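Side-chain contacts in CRP-like protein Clp (Xanthomonas campestris pv. campestris, PDB 3IWZ), which regulates virulence genes as a homodimeric, DNA-binding global transcription factor that apparently loses its grip on DNA when cyclic di-GMP binds: residues E28-H33 against G83-E88; S64-A67 against R73-V76; D96-I101 against I113-L118; D159-I164 against G205-K210; D170-P175 against Q182-R187. All blocks are in the same frame, centred on the assembly; numbering follows the deposited sequence.

Contact 1. Residues E28-H33 against G83-E88; sequences ERFLAH and GEFVGE
The helix carrying Phe30 and the strand carrying Phe85 stay well apart, their nearest CA atoms, those of these two residues, being 11.9 Å from each other, so the gap is bridged by two long aromatic side chains. Phe30 points from helix 24-32 toward the strand, with CG anti to the backbone N (chi1 166°), which carries its ring out into the gap. Phe85 leaves its strand across this direction, yet the end of its ring comes nearer. The rings form an offset edge-to-face pair: the edge of Phe85 is turned to the face of Phe30, with centroids 5.6 Å apart and planes at 66°. Phe85 CE1 does the touching, 3.8 Å from Phe30 CZ and just as near to Phe30 CE2, and Phe30 CZ lies at the edge of the Phe85 ring, in its plane. Phenylalanine suits both places because a flat, wholly apolar ring reaches well out from the backbone. Tyr57 is a neighbour of both rings, Ile113 and Leu118 touch Phe30, and Ile137 of helix 130-157 touches Phe85. Wholly apolar and buried, the pair joins helix 24-32 to the beta domain through van der Waals contact, with at most a weak electrostatic term from the offset edge-to-face arrangement.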
# COMPACT_ATOMS: atom_id res chain seq x y z
N GLU D 28 10.94 0.67 25.18
CA GLU D 28 11.37 -0.30 26.18
C GLU D 28 10.21 -0.91 26.94
O GLU D 28 10.18 -2.12 27.16
CB GLU D 28 12.36 0.34 27.16
CG GLU D 28 13.63 0.81 26.48
CD GLU D 28 14.19 -0.24 25.53
OE1 GLU D 28 14.64 0.14 24.42
OE2 GLU D 28 14.17 -1.44 25.88
N ARG D 29 9.25 -0.09 27.35
CA ARG D 29 8.10 -0.62 28.08
C ARG D 29 7.34 -1.56 27.17
O ARG D 29 6.83 -2.58 27.61
CB ARG D 29 7.18 0.51 28.54
CG ARG D 29 7.76 1.35 29.64
CD ARG D 29 6.68 2.21 30.28
NE ARG D 29 6.24 3.27 29.39
CZ ARG D 29 7.00 4.29 29.01
NH1 ARG D 29 6.53 5.22 28.20
NH2 ARG D 29 8.24 4.37 29.45
N PHE D 30 7.28 -1.22 25.89
CA PHE D 30 6.59 -2.06 24.93
C PHE D 30 7.28 -3.41 24.82
O PHE D 30 6.62 -4.44 24.71
CB PHE D 30 6.56 -1.39 23.55
CG PHE D 30 6.15 -2.32 22.46
CD1 PHE D 30 4.84 -2.77 22.36
CD2 PHE D 30 7.09 -2.79 21.55
CE1 PHE D 30 4.47 -3.68 21.37
CE2 PHE D 30 6.73 -3.71 20.55
CZ PHE D 30 5.41 -4.15 20.47
N LEU D 31 8.61 -3.40 24.85
CA LEU D 31 9.39 -4.63 24.75
C LEU D 31 9.37 -5.44 26.05
O LEU D 31 9.53 -6.66 26.03
CB LEU D 31 10.84 -4.31 24.37
CG LEU D 31 11.08 -3.59 23.04
CD1 LEU D 31 12.58 -3.45 22.82
CD2 LEU D 31 10.44 -4.37 21.90
N ALA D 32 9.15 -4.77 27.17
CA ALA D 32 9.11 -5.44 28.46
C ALA D 32 8.10 -6.58 28.47
O ALA D 32 8.23 -7.52 29.26
CB ALA D 32 8.78 -4.43 29.58
N HIS D 33 7.10 -6.51 27.59
CA HIS D 33 6.07 -7.55 27.52
C HIS D 33 6.24 -8.44 26.29
O HIS D 33 5.40 -9.31 26.03
CB HIS D 33 4.66 -6.93 27.48
CG HIS D 33 4.36 -6.00 28.61
ND1 HIS D 33 4.72 -4.67 28.61
CD2 HIS D 33 3.71 -6.21 29.79
CE1 HIS D 33 4.30 -4.09 29.72
NE2 HIS D 33 3.68 -5.00 30.45
N GLY D 83 13.41 -0.87 14.29
CA GLY D 83 12.32 0.04 14.58
C GLY D 83 11.02 -0.24 13.85
O GLY D 83 9.99 0.33 14.18
N GLU D 84 11.05 -1.12 12.86
CA GLU D 84 9.86 -1.42 12.09
C GLU D 84 8.92 -2.45 12.71
O GLU D 84 9.35 -3.45 13.29
CB GLU D 84 10.24 -1.87 10.68
CG GLU D 84 10.83 -0.77 9.79
CD GLU D 84 9.83 0.33 9.49
OE1 GLU D 84 8.73 0.01 9.01
OE2 GLU D 84 10.15 1.50 9.73
N PHE D 85 7.63 -2.17 12.59
CA PHE D 85 6.58 -3.07 13.06
C PHE D 85 6.19 -3.83 11.81
O PHE D 85 5.90 -3.22 10.78
CB PHE D 85 5.37 -2.28 13.57
CG PHE D 85 5.54 -1.73 14.96
CD1 PHE D 85 5.34 -2.54 16.06
CD2 PHE D 85 5.96 -0.42 15.15
CE1 PHE D 85 5.56 -2.05 17.34
CE2 PHE D 85 6.18 0.07 16.43
CZ PHE D 85 5.98 -0.74 17.52
N VAL D 86 6.23 -5.15 11.87
CA VAL D 86 5.85 -5.96 10.71
C VAL D 86 4.82 -6.99 11.17
O VAL D 86 4.72 -7.28 12.36
CB VAL D 86 7.09 -6.61 10.05
CG1 VAL D 86 7.94 -5.53 9.42
CG2 VAL D 86 7.91 -7.37 11.07
N GLY D 87 4.05 -7.51 10.22
CA GLY D 87 3.00 -8.47 10.56
C GLY D 87 1.91 -7.78 11.38
O GLY D 87 1.25 -8.40 12.22
N GLU D 88 1.72 -6.49 11.13
CA GLU D 88 0.75 -5.73 11.89
C GLU D 88 -0.67 -5.73 11.35
O GLU D 88 -1.58 -5.29 12.05
CB GLU D 88 1.22 -4.28 12.02
CG GLU D 88 1.02 -3.43 10.78
CD GLU D 88 1.61 -4.04 9.52
OE1 GLU D 88 2.67 -4.73 9.58
OE2 GLU D 88 1.02 -3.82 8.45

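Contact 2. Residues S64-A67 against R73-V76; sequences SIIA and RELV
Ile66 and Val76 face each other as an antiparallel non-hydrogen-bonded pair in the beta hairpin formed by strands 63-68 and 74-80 of the cyclic nucleotide-binding domain, a beta-roll of the cupin type. Their CA atoms are 4.5 Å apart. The neighbouring pair toward the turn, Ala67 with Leu75, is hydrogen-bonded, with Ala67 N to Leu75 O at 3.1 Å and an angle of 169°, and a bond of like length from Leu75 N to Ala67 O. Ile66 shows how a beta-branched residue fills such a site. Its CB stands 4.2 Å from Leu75 O. From there the chain forks. The CG2 branch, anti to the backbone N, leans over the partner strand and reaches Leu75 O at 3.5 Å and Glu74 CB at the same distance. CG1 takes the other course, beside the backbone N (chi1 -41°), and brings CD1 to 4.4 Å from Val76 CG2, a looser apolar contact. Ile101 and Arg103 of the next strand also touch Ile66. Glu74 crosses Ile66 obliquely, offering its aliphatic part to the methyl, while its carboxylate forms salt bridges with Arg103 and with Arg195 of the DNA-binding region. On the other side of the sheet Ala67 packs on Ser153 and Leu75 on Phe157 of the second subunit, both in its helix 130-157; a small residue suits a face packed against a helix. Beside the second hydrogen bond, Glu74 CA directs a C-H at Ala67 O, 3.4 Å away.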
# COMPACT_ATOMS: atom_id res chain seq x y z
N SER D 64 12.19 -8.65 4.72
CA SER D 64 11.55 -8.22 3.50
C SER D 64 10.10 -8.69 3.58
O SER D 64 9.81 -9.70 4.20
CB SER D 64 12.24 -8.84 2.29
OG SER D 64 12.02 -10.24 2.24
N ILE D 65 9.20 -7.92 2.97
CA ILE D 65 7.79 -8.29 2.92
C ILE D 65 7.56 -8.67 1.46
O ILE D 65 7.78 -7.85 0.56
CB ILE D 65 6.86 -7.12 3.29
CG1 ILE D 65 7.09 -6.70 4.75
CG2 ILE D 65 5.41 -7.52 3.07
CD1 ILE D 65 6.69 -7.73 5.78
N ILE D 66 7.14 -9.90 1.23
CA ILE D 66 6.93 -10.39 -0.12
C ILE D 66 5.50 -10.88 -0.34
O ILE D 66 4.89 -11.47 0.55
CB ILE D 66 7.91 -11.55 -0.42
CG1 ILE D 66 9.30 -11.22 0.14
CG2 ILE D 66 8.01 -11.78 -1.93
CD1 ILE D 66 10.39 -12.22 -0.23
N ALA D 67 4.98 -10.62 -1.53
CA ALA D 67 3.63 -11.05 -1.89
C ALA D 67 3.77 -12.16 -2.92
O ALA D 67 4.68 -12.14 -3.75
CB ALA D 67 2.84 -9.88 -2.49
N ARG D 73 5.08 -16.82 -8.12
CA ARG D 73 5.97 -15.71 -8.42
C ARG D 73 5.99 -14.84 -7.16
O ARG D 73 5.03 -14.83 -6.39
CB ARG D 73 5.42 -14.91 -9.61
CG ARG D 73 5.21 -15.71 -10.91
CD ARG D 73 6.52 -16.07 -11.59
NE ARG D 73 7.28 -14.88 -11.98
CZ ARG D 73 6.91 -14.02 -12.93
NH1 ARG D 73 5.79 -14.22 -13.61
NH2 ARG D 73 7.67 -12.97 -13.20
N GLU D 74 7.08 -14.12 -6.96
CA GLU D 74 7.19 -13.25 -5.80
C GLU D 74 7.50 -11.81 -6.18
O GLU D 74 8.19 -11.53 -7.15
CB GLU D 74 8.29 -13.75 -4.85
CG GLU D 74 8.14 -15.18 -4.36
CD GLU D 74 9.14 -15.52 -3.27
OE1 GLU D 74 10.35 -15.35 -3.50
OE2 GLU D 74 8.71 -15.96 -2.19
N LEU D 75 6.97 -10.89 -5.38
CA LEU D 75 7.20 -9.47 -5.58
C LEU D 75 7.56 -8.85 -4.23
O LEU D 75 6.73 -8.79 -3.31
CB LEU D 75 5.94 -8.79 -6.15
CG LEU D 75 6.01 -7.28 -6.45
CD1 LEU D 75 6.98 -7.02 -7.61
CD2 LEU D 75 4.61 -6.77 -6.82
N VAL D 76 8.81 -8.43 -4.10
CA VAL D 76 9.28 -7.79 -2.89
C VAL D 76 8.57 -6.44 -2.81
O VAL D 76 8.59 -5.67 -3.77
CB VAL D 76 10.82 -7.58 -2.93
CG1 VAL D 76 11.27 -6.69 -1.78
CG2 VAL D 76 11.52 -8.92 -2.87

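Contact 3. Residues D96-I101 against I113-L118; sequences DTREVI and ISYERL
In the cyclic nucleotide-binding domain, the loop leading to strand 101-104 meets the start of helix 115-122 through the guanidinium of Arg98 and the hydroxyl of Tyr115. The side chains come from opposite directions, and Arg98 NH1 ends 3.1 Å from Tyr115 OH, with the guanidinium and phenol planes turned 80° apart. Arg98 leaves its loop with CG beside the backbone N, bends at chi2 (-65°) and then runs out extended, which takes the charged end deep into the protein. Tyr115 points toward the loop from the helix, and its long rigid ring carries the hydroxyl out to this point. Both groups gather round Gly87 O: the tyrosine hydroxyl donates a hydrogen bond to it and Arg98 NH1 a weak one. Arg98 NH2 goes instead to Thr54 O, and the guanidinium makes a cation-pi contact with Phe46, which probably offsets the cost of burying the charge. Just before Tyr115, Ser114 is the N-cap of the helix: its OG accepts from Arg117 N at 3.2 Å, with an N-H...O angle of 149°, a role for which a small hydroxyl residue is well fitted. From the same loop Glu99 forms a salt bridge with Arg150 of the second subunit. By sequence, Arg98 appears to correspond to the arginine that contacts the cyclic phosphate in the cAMP receptor protein, and its place after Gly87 and Glu88 is consistent with the phosphate-binding cassette of cyclic nucleotide-binding domains.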
# COMPACT_ATOMS: atom_id res chain seq x y z
N ASP D 96 -7.73 -14.44 10.02
CA ASP D 96 -7.20 -15.64 10.66
C ASP D 96 -5.84 -15.96 10.07
O ASP D 96 -5.07 -16.70 10.66
CB ASP D 96 -8.14 -16.82 10.42
CG ASP D 96 -9.57 -16.56 10.90
OD1 ASP D 96 -10.43 -17.43 10.66
OD2 ASP D 96 -9.83 -15.50 11.52
N THR D 97 -5.54 -15.38 8.91
CA THR D 97 -4.28 -15.66 8.24
C THR D 97 -3.46 -14.46 7.72
O THR D 97 -3.95 -13.33 7.64
CB THR D 97 -4.53 -16.60 7.06
OG1 THR D 97 -5.41 -15.96 6.13
CG2 THR D 97 -5.20 -17.89 7.55
N ARG D 98 -2.21 -14.74 7.38
CA ARG D 98 -1.28 -13.75 6.84
C ARG D 98 -1.58 -13.62 5.36
O ARG D 98 -2.13 -14.53 4.75
CB ARG D 98 0.17 -14.22 6.99
CG ARG D 98 0.66 -14.43 8.41
CD ARG D 98 0.69 -13.16 9.20
NE ARG D 98 1.26 -13.39 10.52
CZ ARG D 98 1.27 -12.51 11.51
NH1 ARG D 98 0.75 -11.30 11.33
NH2 ARG D 98 1.79 -12.84 12.69
N GLU D 99 -1.20 -12.49 4.77
CA GLU D 99 -1.42 -12.27 3.35
C GLU D 99 -0.09 -12.12 2.61
O GLU D 99 -0.06 -12.08 1.38
CB GLU D 99 -2.29 -11.03 3.13
CG GLU D 99 -3.32 -11.22 2.01
CD GLU D 99 -4.39 -12.21 2.39
OE1 GLU D 99 -4.69 -13.11 1.58
OE2 GLU D 99 -4.93 -12.10 3.51
N VAL D 100 1.00 -12.04 3.35
CA VAL D 100 2.31 -11.88 2.71
C VAL D 100 3.38 -12.70 3.42
O VAL D 100 3.14 -13.28 4.49
CB VAL D 100 2.78 -10.40 2.74
CG1 VAL D 100 1.72 -9.51 2.13
CG2 VAL D 100 3.07 -9.98 4.17
N ILE D 101 4.57 -12.72 2.82
CA ILE D 101 5.74 -13.40 3.35
C ILE D 101 6.63 -12.40 4.07
O ILE D 101 6.88 -11.31 3.55
CB ILE D 101 6.63 -14.00 2.25
CG1 ILE D 101 5.85 -14.98 1.37
CG2 ILE D 101 7.81 -14.71 2.90
CD1 ILE D 101 6.71 -15.62 0.27
N ILE D 113 4.71 -10.11 19.99
CA ILE D 113 3.66 -9.98 21.00
C ILE D 113 2.31 -10.22 20.33
O ILE D 113 2.04 -9.70 19.24
CB ILE D 113 3.66 -8.58 21.66
CG1 ILE D 113 2.73 -8.59 22.88
CG2 ILE D 113 3.18 -7.52 20.66
CD1 ILE D 113 2.89 -7.38 23.79
N SER D 114 1.47 -11.02 20.98
CA SER D 114 0.16 -11.34 20.44
C SER D 114 -0.72 -10.10 20.39
O SER D 114 -0.61 -9.22 21.24
CB SER D 114 -0.53 -12.41 21.29
OG SER D 114 -0.84 -11.90 22.58
N TYR D 115 -1.59 -10.03 19.39
CA TYR D 115 -2.48 -8.88 19.28
C TYR D 115 -3.34 -8.76 20.54
O TYR D 115 -3.41 -7.70 21.17
CB TYR D 115 -3.42 -9.01 18.07
CG TYR D 115 -2.74 -9.17 16.72
CD1 TYR D 115 -1.61 -8.42 16.38
CD2 TYR D 115 -3.28 -10.02 15.75
CE1 TYR D 115 -1.04 -8.51 15.12
CE2 TYR D 115 -2.71 -10.12 14.50
CZ TYR D 115 -1.60 -9.36 14.18
OH TYR D 115 -1.07 -9.44 12.93
N GLU D 116 -3.99 -9.87 20.90
CA GLU D 116 -4.87 -9.92 22.05
C GLU D 116 -4.24 -9.34 23.30
O GLU D 116 -4.88 -8.57 24.01
CB GLU D 116 -5.31 -11.36 22.31
CG GLU D 116 -6.79 -11.49 22.57
CD GLU D 116 -7.37 -12.77 21.98
OE1 GLU D 116 -7.05 -13.86 22.50
OE2 GLU D 116 -8.14 -12.67 21.00
N ARG D 117 -2.99 -9.71 23.56
CA ARG D 117 -2.29 -9.22 24.74
C ARG D 117 -1.80 -7.80 24.56
O ARG D 117 -1.38 -7.16 25.52
CB ARG D 117 -1.11 -10.12 25.10
CG ARG D 117 -1.43 -11.13 26.19
CD ARG D 117 -1.96 -10.42 27.45
NE ARG D 117 -0.91 -9.75 28.22
CZ ARG D 117 -1.14 -8.87 29.20
NH1 ARG D 117 -2.39 -8.54 29.52
NH2 ARG D 117 -0.13 -8.33 29.86
N LEU D 118 -1.83 -7.29 23.33
CA LEU D 118 -1.38 -5.93 23.09
C LEU D 118 -2.47 -4.95 23.49
O LEU D 118 -2.25 -4.07 24.31
CB LEU D 118 -1.01 -5.73 21.61
CG LEU D 118 -0.41 -4.36 21.28
CD1 LEU D 118 0.87 -4.17 22.07
CD2 LEU D 118 -0.12 -4.25 19.80

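Contact 4. Residues D159-I164 against G205-K210; sequences DVTDRI and GRVLKK
Val207 lies against both Thr161 and Ile164, where the first helix of the winged helix-turn-helix domain, 160-172, meets helix 201-213, most of which, up to residue 209, lies in the predicted helix-turn-helix motif. The two approaches differ in direction. Ile164 and Val207 reach toward each other tip to tip: Ile164 CD1 lies 3.7 Å from Val207 CB and 3.8 Å from its CG1, nestling into the fork of the valine. Ile164 owes this reach to an extended chain (chi2 -177°). Thr161 instead crosses Val207 at about a right angle and offers its methyl, which stands beside the backbone N, to the valine branches. The backbones draw close here, with the CA atoms of Thr161 and Val207 5.9 Å apart, and the short branched side chains of threonine and valine suit so narrow a gap. Ile164, longer, also packs on Leu193 and Val197 of helix 190-197, joining three helices in one apolar core. Thr161 is at the exposed margin, which suits a side chain with one methyl for the core and one hydroxyl. The helix itself begins at Asp159, the N-cap, whose carboxylate receives Asp162 N from above its plane. Val207 divides its branches as well: CG1, anti to the backbone N, rests 3.8 Å from Thr161 CA, while CG2 meets Thr161 CG2 at 3.5 Å, a tight fit for two methyl carbons.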
# COMPACT_ATOMS: atom_id res chain seq x y z
N ASP D 159 8.54 0.07 -18.44
CA ASP D 159 9.08 -1.19 -18.95
C ASP D 159 10.06 -1.83 -17.98
O ASP D 159 10.62 -1.17 -17.11
CB ASP D 159 9.77 -0.97 -20.30
CG ASP D 159 10.92 0.01 -20.21
OD1 ASP D 159 10.70 1.21 -20.48
OD2 ASP D 159 12.03 -0.42 -19.84
N VAL D 160 10.28 -3.13 -18.15
CA VAL D 160 11.18 -3.90 -17.30
C VAL D 160 12.53 -3.20 -17.13
O VAL D 160 12.87 -2.72 -16.04
CB VAL D 160 11.42 -5.30 -17.90
CG1 VAL D 160 12.01 -6.22 -16.85
CG2 VAL D 160 10.11 -5.85 -18.44
N THR D 161 13.30 -3.12 -18.22
CA THR D 161 14.61 -2.48 -18.18
C THR D 161 14.50 -1.16 -17.43
O THR D 161 15.33 -0.84 -16.58
CB THR D 161 15.15 -2.21 -19.61
OG1 THR D 161 14.35 -1.20 -20.25
CG2 THR D 161 15.09 -3.47 -20.45
N ASP D 162 13.46 -0.40 -17.75
CA ASP D 162 13.23 0.88 -17.11
C ASP D 162 13.13 0.72 -15.58
O ASP D 162 13.83 1.41 -14.84
CB ASP D 162 11.94 1.50 -17.65
CG ASP D 162 11.64 2.86 -17.04
OD1 ASP D 162 11.66 2.98 -15.80
OD2 ASP D 162 11.36 3.81 -17.82
N ARG D 163 12.27 -0.19 -15.13
CA ARG D 163 12.09 -0.42 -13.69
C ARG D 163 13.38 -0.88 -13.03
O ARG D 163 13.72 -0.45 -11.93
CB ARG D 163 10.98 -1.47 -13.43
CG ARG D 163 9.69 -1.27 -14.23
CD ARG D 163 8.46 -1.96 -13.59
NE ARG D 163 8.48 -3.43 -13.60
CZ ARG D 163 8.10 -4.18 -14.63
NH1 ARG D 163 7.68 -3.62 -15.76
NH2 ARG D 163 8.15 -5.50 -14.54
N ILE D 164 14.12 -1.77 -13.69
CA ILE D 164 15.37 -2.28 -13.14
C ILE D 164 16.39 -1.17 -12.91
O ILE D 164 17.05 -1.13 -11.87
CB ILE D 164 15.98 -3.36 -14.05
CG1 ILE D 164 14.99 -4.52 -14.20
CG2 ILE D 164 17.31 -3.84 -13.47
CD1 ILE D 164 15.51 -5.70 -15.02
N GLY D 205 18.02 -11.08 -16.00
CA GLY D 205 19.39 -11.33 -16.42
C GLY D 205 19.67 -10.66 -17.74
O GLY D 205 20.69 -9.98 -17.92
N ARG D 206 18.75 -10.84 -18.68
CA ARG D 206 18.87 -10.26 -20.01
C ARG D 206 19.14 -8.76 -19.95
O ARG D 206 19.86 -8.22 -20.78
CB ARG D 206 17.58 -10.52 -20.80
CG ARG D 206 17.60 -10.01 -22.23
CD ARG D 206 16.21 -10.13 -22.84
NE ARG D 206 15.70 -11.50 -22.77
CZ ARG D 206 14.46 -11.86 -23.08
NH1 ARG D 206 13.58 -10.95 -23.49
NH2 ARG D 206 14.09 -13.13 -22.99
N VAL D 207 18.56 -8.08 -18.96
CA VAL D 207 18.74 -6.64 -18.81
C VAL D 207 20.05 -6.31 -18.10
O VAL D 207 20.62 -5.24 -18.31
CB VAL D 207 17.56 -6.01 -18.03
CG1 VAL D 207 17.78 -4.52 -17.87
CG2 VAL D 207 16.25 -6.27 -18.78
N LEU D 208 20.52 -7.21 -17.24
CA LEU D 208 21.76 -6.97 -16.54
C LEU D 208 22.94 -7.08 -17.48
O LEU D 208 23.96 -6.41 -17.31
CB LEU D 208 21.94 -7.96 -15.38
CG LEU D 208 21.47 -7.47 -14.01
CD1 LEU D 208 21.87 -8.49 -12.95
CD2 LEU D 208 22.11 -6.11 -13.70
N LYS D 209 22.80 -7.93 -18.49
CA LYS D 209 23.86 -8.12 -19.47
C LYS D 209 23.80 -6.97 -20.48
O LYS D 209 24.83 -6.40 -20.85
CB LYS D 209 23.68 -9.46 -20.18
CG LYS D 209 24.89 -9.92 -20.97
CD LYS D 209 24.75 -11.39 -21.37
CE LYS D 209 25.93 -11.87 -22.19
NZ LYS D 209 25.90 -13.35 -22.36
N LYS D 210 22.59 -6.62 -20.90
CA LYS D 210 22.38 -5.52 -21.85
C LYS D 210 22.88 -4.21 -21.25
O LYS D 210 23.22 -3.29 -21.98
CB LYS D 210 20.89 -5.41 -22.19
CG LYS D 210 20.45 -4.04 -22.71
CD LYS D 210 21.01 -3.73 -24.09
CE LYS D 210 20.43 -2.41 -24.61
NZ LYS D 210 20.74 -2.18 -26.05

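Contact 5. Residues D170-P175 against Q182-R187; sequences DLSKEP and QGTQLR
Leu171 O, near the C-terminal end of helix 160-172, accepts a 2.7 Å hydrogen bond from Glu174 N, and the same oxygen has Leu186 CD2 lying 3.5 Å away. The turn closed by this bond is thus met by an apolar side chain from the strand. Leu186 points toward the helix, and its CG stands beside the backbone N (chi1 -51°), so that its two methyls spread over the last residues of the helix. CD1 lies 3.9 Å from Leu171 CB, an ordinary apolar contact, and at the same distance from Ser172 CB. It also lies against Ser172 OG, at 3.0 Å, a methyl-to-oxygen distance so short that its detail is doubtful. The other branch, CD2, sits over Ser172 CA. The backbones themselves come within 6.4 Å, measured between the CA atoms of Ser172 and Leu186. This is the packing of a winged helix-turn-helix domain, in which strand 183-186, paired with strand 223-227 of the wing sheet, lies against the end of the domain's first helix. A small residue fits at position 172 because a leucine is pressed on it, and its hydroxyl is taken up by the helix: Ser172 OG is hydrogen-bonded to Leu168 O one turn back. Thr184, also turned toward the helix, adds a looser contact, its CG2 being 4.3 Å from Ser172 CA. Ala177 touches both Thr184 and Leu186, and Leu226 of the wing touches Ser172.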
# COMPACT_ATOMS: atom_id res chain seq x y z
N ASP D 170 18.03 3.02 -6.47
CA ASP D 170 17.45 3.12 -5.13
C ASP D 170 18.37 2.41 -4.14
O ASP D 170 18.53 2.84 -2.99
CB ASP D 170 16.06 2.49 -5.11
CG ASP D 170 15.29 2.80 -3.83
OD1 ASP D 170 15.13 3.99 -3.50
OD2 ASP D 170 14.86 1.84 -3.15
N LEU D 171 18.97 1.31 -4.58
CA LEU D 171 19.86 0.55 -3.72
C LEU D 171 21.21 1.23 -3.56
O LEU D 171 21.88 1.06 -2.54
CB LEU D 171 20.05 -0.86 -4.30
CG LEU D 171 18.75 -1.65 -4.39
CD1 LEU D 171 18.97 -2.91 -5.23
CD2 LEU D 171 18.27 -1.99 -2.98
N SER D 172 21.61 2.00 -4.56
CA SER D 172 22.89 2.70 -4.50
C SER D 172 22.87 3.65 -3.31
O SER D 172 23.92 4.02 -2.79
CB SER D 172 23.13 3.51 -5.77
OG SER D 172 23.32 2.66 -6.89
N LYS D 173 21.67 4.02 -2.90
CA LYS D 173 21.48 4.92 -1.78
C LYS D 173 21.19 4.12 -0.51
O LYS D 173 20.93 4.68 0.55
CB LYS D 173 20.33 5.88 -2.07
N GLU D 174 21.23 2.80 -0.64
CA GLU D 174 20.99 1.94 0.50
C GLU D 174 22.27 1.92 1.34
O GLU D 174 23.38 1.86 0.80
CB GLU D 174 20.64 0.52 0.04
N PRO D 175 22.13 2.00 2.67
CA PRO D 175 23.30 2.00 3.56
C PRO D 175 24.26 0.86 3.22
O PRO D 175 25.45 0.92 3.55
CB PRO D 175 22.67 1.85 4.94
CG PRO D 175 21.39 2.61 4.79
CD PRO D 175 20.88 2.12 3.45
N GLN D 182 34.73 2.39 -9.56
CA GLN D 182 33.97 2.56 -10.79
C GLN D 182 32.68 3.33 -10.52
O GLN D 182 32.29 4.21 -11.30
CB GLN D 182 33.63 1.20 -11.39
CG GLN D 182 34.82 0.48 -11.99
CD GLN D 182 35.55 1.33 -13.01
OE1 GLN D 182 34.92 2.00 -13.83
NE2 GLN D 182 36.88 1.32 -12.96
N GLY D 183 32.02 2.98 -9.43
CA GLY D 183 30.78 3.63 -9.06
C GLY D 183 30.34 3.24 -7.66
O GLY D 183 30.77 3.84 -6.67
N THR D 184 29.49 2.23 -7.58
CA THR D 184 28.99 1.72 -6.32
C THR D 184 28.79 0.22 -6.45
O THR D 184 28.26 -0.25 -7.46
CB THR D 184 27.64 2.37 -5.94
OG1 THR D 184 27.81 3.78 -5.76
CG2 THR D 184 27.10 1.77 -4.65
N GLN D 185 29.22 -0.52 -5.43
CA GLN D 185 29.09 -1.97 -5.42
C GLN D 185 27.82 -2.35 -4.66
O GLN D 185 27.76 -2.26 -3.43
CB GLN D 185 30.31 -2.62 -4.75
CG GLN D 185 30.14 -4.11 -4.49
CD GLN D 185 29.75 -4.88 -5.74
OE1 GLN D 185 30.60 -5.23 -6.57
NE2 GLN D 185 28.45 -5.12 -5.90
N LEU D 186 26.80 -2.77 -5.42
CA LEU D 186 25.52 -3.15 -4.84
C LEU D 186 25.27 -4.65 -4.96
O LEU D 186 25.05 -5.16 -6.06
CB LEU D 186 24.38 -2.39 -5.53
CG LEU D 186 24.52 -0.87 -5.66
CD1 LEU D 186 23.32 -0.31 -6.41
CD2 LEU D 186 24.61 -0.24 -4.28
N ARG D 187 25.30 -5.34 -3.83
CA ARG D 187 25.09 -6.78 -3.80
C ARG D 187 23.62 -7.16 -3.87
O ARG D 187 22.92 -7.16 -2.86
CB ARG D 187 25.72 -7.37 -2.53
CG ARG D 187 25.62 -8.88 -2.43
CD ARG D 187 26.57 -9.42 -1.37
NE ARG D 187 26.40 -8.76 -0.08
CZ ARG D 187 25.34 -8.90 0.71
NH1 ARG D 187 24.33 -9.69 0.35
NH2 ARG D 187 25.28 -8.24 1.86

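The contacts fall into two groups: contacts 1, 2 and 3 belong to the N-terminal nucleotide-binding part, contacts 4 and 5 to the DNA-binding domain. Along the chain contact 2 falls between the two segments of contact 1, contact 3 follows, and contact 5 falls between the two halves of contact 4, sharing helix 160-172 with it. Contacts 1 and 3, with centres 13 Å apart, meet at Gly87 and reach the same sheet; contact 3 also joins contact 2, through Ile66 and Ile101. Between centres, contact 4 is about 38 Å from contact 1 but about 19 Å from contact 2, whose Val76 touches helix 190-197 and whose Glu74 bridges to Arg195, a plausible path from nucleotide binding to DNA binding.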